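Local coordinates for Lmo0181 protein (Listeria monocytogenes serovar 1/2a, PDB 5F7V) that binds the cyclic glucan cycloalternan as the substrate-binding lipoprotein of a probable ABC transporter, at residues Y134-F139 and V144-A149; A158-L163 and S222-S227. All coordinates share one frame; numbering follows the deposited sequence.

Both contacts lie in the same lobe of this periplasmic-binding-protein fold, on the same side of the chain's centre, with their own centres about 13 Å apart. Both are partly buried: four of seven touching residues are buried in interaction 1, two of four in interaction 2. Interaction 1 is local: it joins a strand-to-helix turn to the loop that follows the same helix. It is aromatic and includes one backbone hydrogen bond. Interaction 2 joins elements far apart in sequence. It is smaller, purely van der Waals between the segments, and runs from buried Val-224 to exposed Lys-161. Helix 153-163 connects the two. Its Leu-163 meets Phe-139 and Val-144, and its Ala-159 meets Val-144, while Ala-160 and Lys-161 serve interaction 2.

Interaction 1 (Y134-F139 and V144-A149); sequences YNKDLF and VEYPTA
The ring of Tyr-134 carries Pro-147 on one face: Pro-147 CD sits 3.5 Å from the ring centroid, almost on the normal, a CH-pi contact. Tyr-134, Phe-139 and Tyr-146 form an aromatic cluster between the turn from strand 119-135 into helix 136-142 and the loop that follows this helix, within the periplasmic-binding-protein fold. Tyr-146 turns an edge toward the face of Phe-139 in an offset edge-to-face pair, planes at 70°. Against Tyr-134 it lies obliquely, with Tyr-134 CE2 3.6 Å from Tyr-146 CG. Tyr-134 CG stands between its backbone N and carbonyl carbon (chi1 62°), which brings the ring against Tyr-146 and Pro-147. The carbonyl oxygens of Val-144 and Glu-145 lie at the edge of the Phe-139 ring, and Val-144 CG1 packs on Phe-139 CD2. Lys-136 CG lies over one face of Tyr-146. The lysine chain bends at chi3 (70°), and Lys-136 CE comes 3.5 Å from Tyr-146 OH. That hydroxyl hydrogen-bonds Asp-140, while a water accepts from Lys-136 NZ and donates a weak bond to Tyr-146 OH. Phe-139 also touches Leu-163 of helix 153-163. One backbone bond joins helix 136-142 to the segment that follows it: Val-144 N donates to Phe-139 O at 2.9 Å.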
loop_
_atom_site.group_PDB
_atom_site.type_symbol
_atom_site.label_atom_id
_atom_site.label_comp_id
_atom_site.label_asym_id
_atom_site.label_seq_id
_atom_site.Cartn_x
_atom_site.Cartn_y
_atom_site.Cartn_z
ATOM N N TYR A 134 -3.935 -6.675 15.590
ATOM C CA TYR A 134 -3.983 -6.463 17.019
ATOM C C TYR A 134 -3.334 -7.599 17.777
ATOM O O TYR A 134 -3.332 -8.766 17.374
ATOM C CB TYR A 134 -5.416 -6.211 17.495
ATOM C CG TYR A 134 -6.430 -7.303 17.298
ATOM C CD1 TYR A 134 -7.147 -7.407 16.113
ATOM C CD2 TYR A 134 -6.716 -8.241 18.279
ATOM C CE1 TYR A 134 -8.119 -8.386 15.906
ATOM C CE2 TYR A 134 -7.670 -9.210 18.081
ATOM C CZ TYR A 134 -8.356 -9.296 16.898
ATOM O OH TYR A 134 -9.316 -10.266 16.779
ATOM N N ASN A 135 -2.719 -7.209 18.890
ATOM C CA ASN A 135 -2.015 -8.093 19.815
ATOM C C ASN A 135 -3.040 -8.617 20.808
ATOM O O ASN A 135 -3.450 -7.917 21.735
ATOM C CB ASN A 135 -0.887 -7.319 20.479
ATOM C CG ASN A 135 -0.093 -8.094 21.498
ATOM O OD1 ASN A 135 -0.589 -9.042 22.094
ATOM N ND2 ASN A 135 1.155 -7.681 21.681
ATOM N N LYS A 136 -3.430 -9.885 20.637
ATOM C CA LYS A 136 -4.459 -10.487 21.467
ATOM C C LYS A 136 -3.991 -10.630 22.916
ATOM O O LYS A 136 -4.832 -10.539 23.819
ATOM C CB LYS A 136 -4.824 -11.860 20.946
ATOM C CG LYS A 136 -5.556 -11.887 19.608
ATOM C CD LYS A 136 -5.644 -13.276 19.024
ATOM C CE LYS A 136 -6.590 -14.121 19.828
ATOM N NZ LYS A 136 -6.740 -15.455 19.196
ATOM N N ASP A 137 -2.698 -10.820 23.126
ATOM C CA ASP A 137 -2.157 -10.974 24.491
ATOM C C ASP A 137 -2.391 -9.668 25.248
ATOM O O ASP A 137 -2.815 -9.698 26.414
ATOM C CB ASP A 137 -0.644 -11.270 24.501
ATOM C CG ASP A 137 -0.236 -12.638 24.016
ATOM O OD1 ASP A 137 -1.052 -13.358 23.428
ATOM O OD2 ASP A 137 0.930 -12.990 24.314
ATOM N N LEU A 138 -2.123 -8.520 24.630
ATOM C CA LEU A 138 -2.375 -7.256 25.288
ATOM C C LEU A 138 -3.848 -7.008 25.576
ATOM O O LEU A 138 -4.231 -6.543 26.647
ATOM C CB LEU A 138 -1.793 -6.083 24.496
ATOM C CG LEU A 138 -0.268 -5.918 24.511
ATOM C CD1 LEU A 138 0.139 -4.870 23.493
ATOM C CD2 LEU A 138 0.232 -5.575 25.910
ATOM N N PHE A 139 -4.708 -7.346 24.620
ATOM C CA PHE A 139 -6.148 -7.206 24.845
ATOM C C PHE A 139 -6.602 -8.054 26.021
ATOM O O PHE A 139 -7.336 -7.613 26.923
ATOM C CB PHE A 139 -6.940 -7.587 23.597
ATOM C CG PHE A 139 -7.134 -6.458 22.616
ATOM C CD1 PHE A 139 -6.092 -5.965 21.828
ATOM C CD2 PHE A 139 -8.384 -5.853 22.505
ATOM C CE1 PHE A 139 -6.320 -4.946 20.930
ATOM C CE2 PHE A 139 -8.603 -4.822 21.590
ATOM C CZ PHE A 139 -7.572 -4.349 20.819
ATOM N N VAL A 144 -9.877 -6.257 27.542
ATOM C CA VAL A 144 -10.529 -5.497 26.485
ATOM C C VAL A 144 -10.994 -6.444 25.386
ATOM O O VAL A 144 -10.230 -7.302 24.921
ATOM C CB VAL A 144 -9.591 -4.392 25.955
ATOM C CG1 VAL A 144 -10.235 -3.593 24.819
ATOM C CG2 VAL A 144 -9.219 -3.447 27.089
ATOM N N GLU A 145 -12.235 -6.269 24.960
ATOM C CA GLU A 145 -12.763 -7.075 23.850
ATOM C C GLU A 145 -12.084 -6.701 22.523
ATOM O O GLU A 145 -11.749 -5.556 22.273
ATOM C CB GLU A 145 -14.267 -6.861 23.732
ATOM C CG GLU A 145 -15.035 -7.275 24.982
ATOM C CD GLU A 145 -14.883 -8.718 25.396
ATOM O OE1 GLU A 145 -14.686 -9.612 24.537
ATOM O OE2 GLU A 145 -14.973 -9.040 26.612
ATOM N N TYR A 146 -11.884 -7.698 21.671
ATOM C CA TYR A 146 -11.185 -7.531 20.400
ATOM C C TYR A 146 -11.947 -6.609 19.447
ATOM O O TYR A 146 -13.169 -6.490 19.462
ATOM C CB TYR A 146 -10.997 -8.894 19.708
ATOM C CG TYR A 146 -10.262 -9.936 20.521
ATOM C CD1 TYR A 146 -9.298 -9.625 21.475
ATOM C CD2 TYR A 146 -10.514 -11.285 20.305
ATOM C CE1 TYR A 146 -8.635 -10.618 22.173
ATOM C CE2 TYR A 146 -9.857 -12.268 21.004
ATOM C CZ TYR A 146 -8.909 -11.956 21.959
ATOM O OH TYR A 146 -8.264 -12.921 22.690
ATOM N N PRO A 147 -11.217 -5.961 18.529
ATOM C CA PRO A 147 -11.905 -5.216 17.469
ATOM C C PRO A 147 -12.945 -6.024 16.703
ATOM O O PRO A 147 -12.696 -7.178 16.394
ATOM C CB PRO A 147 -10.751 -4.868 16.532
ATOM C CG PRO A 147 -9.523 -4.825 17.398
ATOM C CD PRO A 147 -9.750 -5.966 18.369
ATOM N N THR A 148 -14.036 -5.373 16.323
ATOM C CA THR A 148 -15.066 -5.974 15.502
ATOM C C THR A 148 -15.175 -5.136 14.244
ATOM O O THR A 148 -14.773 -3.977 14.153
ATOM C CB THR A 148 -16.453 -6.030 16.174
ATOM O OG1 THR A 148 -17.062 -4.740 16.046
ATOM C CG2 THR A 148 -16.354 -6.449 17.636
ATOM N N ALA A 149 -15.807 -5.732 13.247
ATOM C CA ALA A 149 -16.026 -5.134 11.956
ATOM C C ALA A 149 -17.100 -4.047 12.036
ATOM O O ALA A 149 -17.257 -3.292 11.072
ATOM C CB ALA A 149 -16.450 -6.210 10.948
HETATM O O HOH W 1 -8.961 -15.915 21.384
#

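Interaction 2 (A158-L163 and S222-S227)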
loop_
_atom_site.group_PDB
_atom_site.type_symbol
_atom_site.label_atom_id
_atom_site.label_comp_id
_atom_site.label_asym_id
_atom_site.label_seq_id
_atom_site.Cartn_x
_atom_site.Cartn_y
_atom_site.Cartn_z
ATOM N N ALA A 158 -11.692 4.224 22.545
ATOM C CA ALA A 158 -11.907 3.806 23.922
ATOM C C ALA A 158 -11.039 2.591 24.246
ATOM O O ALA A 158 -10.391 2.514 25.315
ATOM C CB ALA A 158 -13.353 3.488 24.215
ATOM N N ALA A 159 -10.956 1.629 23.332
ATOM C CA ALA A 159 -10.104 0.453 23.485
ATOM C C ALA A 159 -8.677 0.884 23.610
ATOM O O ALA A 159 -7.979 0.456 24.507
ATOM C CB ALA A 159 -10.282 -0.524 22.361
ATOM N N ALA A 160 -8.231 1.765 22.724
ATOM C CA ALA A 160 -6.851 2.250 22.742
ATOM C C ALA A 160 -6.525 2.935 24.052
ATOM O O ALA A 160 -5.417 2.766 24.573
ATOM C CB ALA A 160 -6.598 3.214 21.599
ATOM N N LYS A 161 -7.444 3.705 24.611
ATOM C CA LYS A 161 -7.202 4.354 25.884
ATOM C C LYS A 161 -7.032 3.322 26.995
ATOM O O LYS A 161 -6.089 3.416 27.809
ATOM C CB LYS A 161 -8.333 5.358 26.192
ATOM C CG LYS A 161 -8.286 6.610 25.320
ATOM C CD LYS A 161 -9.568 7.447 25.404
ATOM C CE LYS A 161 -9.524 8.558 24.387
ATOM N NZ LYS A 161 -10.801 9.327 24.417
ATOM N N LYS A 162 -7.871 2.300 27.059
ATOM C CA LYS A 162 -7.746 1.287 28.093
ATOM C C LYS A 162 -6.518 0.403 27.911
ATOM O O LYS A 162 -6.003 -0.088 28.889
ATOM C CB LYS A 162 -8.993 0.401 28.101
ATOM C CG LYS A 162 -10.217 1.187 28.543
ATOM C CD LYS A 162 -11.468 0.324 28.733
ATOM C CE LYS A 162 -12.035 -0.185 27.429
ATOM N NZ LYS A 162 -13.247 -1.030 27.589
ATOM N N LEU A 163 -5.982 0.325 26.698
ATOM C CA LEU A 163 -4.825 -0.504 26.409
ATOM C C LEU A 163 -3.520 0.251 26.528
ATOM O O LEU A 163 -2.468 -0.374 26.436
ATOM C CB LEU A 163 -4.948 -1.132 25.017
ATOM C CG LEU A 163 -6.016 -2.230 24.923
ATOM C CD1 LEU A 163 -6.546 -2.401 23.501
ATOM C CD2 LEU A 163 -5.585 -3.517 25.548
ATOM N N SER A 222 -4.684 12.368 23.836
ATOM C CA SER A 222 -4.895 11.183 24.659
ATOM C C SER A 222 -3.615 10.386 24.787
ATOM O O SER A 222 -3.510 9.549 25.702
ATOM C CB SER A 222 -5.997 10.314 24.067
ATOM O OG SER A 222 -5.631 9.917 22.752
ATOM N N LYS A 223 -2.639 10.582 23.896
ATOM C CA LYS A 223 -1.351 9.902 23.965
ATOM C C LYS A 223 -1.473 8.390 24.004
ATOM O O LYS A 223 -0.777 7.719 24.718
ATOM C CB LYS A 223 -0.511 10.461 25.126
ATOM C CG LYS A 223 -0.278 11.969 25.020
ATOM C CD LYS A 223 0.762 12.457 26.016
ATOM C CE LYS A 223 0.071 12.687 27.326
ATOM N NZ LYS A 223 1.020 13.220 28.339
ATOM N N VAL A 224 -2.395 7.898 23.195
ATOM C CA VAL A 224 -2.608 6.457 23.028
ATOM C C VAL A 224 -1.845 5.856 21.850
ATOM O O VAL A 224 -1.884 4.644 21.656
ATOM C CB VAL A 224 -4.091 6.109 22.885
ATOM C CG1 VAL A 224 -4.848 6.557 24.112
ATOM C CG2 VAL A 224 -4.708 6.701 21.630
ATOM N N ALA A 225 -1.131 6.692 21.094
ATOM C CA ALA A 225 -0.369 6.303 19.908
ATOM C C ALA A 225 1.021 6.917 20.040
ATOM O O ALA A 225 1.130 8.070 20.494
ATOM C CB ALA A 225 -1.072 6.771 18.662
ATOM N N PRO A 226 2.074 6.175 19.645
ATOM C CA PRO A 226 3.422 6.721 19.794
ATOM C C PRO A 226 3.659 7.914 18.863
ATOM O O PRO A 226 3.200 7.911 17.704
ATOM C CB PRO A 226 4.311 5.520 19.459
ATOM C CG PRO A 226 3.463 4.649 18.597
ATOM C CD PRO A 226 2.086 4.777 19.165
ATOM N N SER A 227 4.361 8.926 19.349
ATOM C CA SER A 227 4.656 10.106 18.565
ATOM C C SER A 227 5.867 9.904 17.694
ATOM O O SER A 227 6.581 8.923 17.855
ATOM C CB SER A 227 4.955 11.247 19.486
ATOM O OG SER A 227 6.186 11.023 20.130
#
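Val-224 has the largest share of this contact, and its two methyl groups divide the work. Val-224 CG1 lies 3.6 Å from Lys-161 CG. Val-224 CG2 meets Ala-160 CB at 4.0 Å. Val-224 CG1 is anti to the carbonyl carbon (chi1 -60°), and this rotation presents both branches to helix 153-163. The valine also approaches the helix backbone, with Val-224 CG1 3.9 Å from Ala-160 O. That oxygen accepts a hydrogen bond from Thr-164 OG1. In the periplasmic-binding-protein fold, the contact packs a surface helix against the loop that leaves helix 206-220. Strand 171-174 lies beside both: Thr-173 touches Ala-160 and Val-224, and its backbone bonds that of Val-224. Ala-160 also touches Met-247 of strand 245-251, so its small methyl sits between sheet and loop. Lys-161 works from the exposed side. Beyond CG its chain is extended and crosses Val-224 obliquely. Its aliphatic part reaches on to Ser-222, where Lys-161 CE lies 4.0 Å from Ser-222 CB. The serine hydroxyl makes a weak hydrogen bond back to Asn-217 O, near the end of helix 206-220.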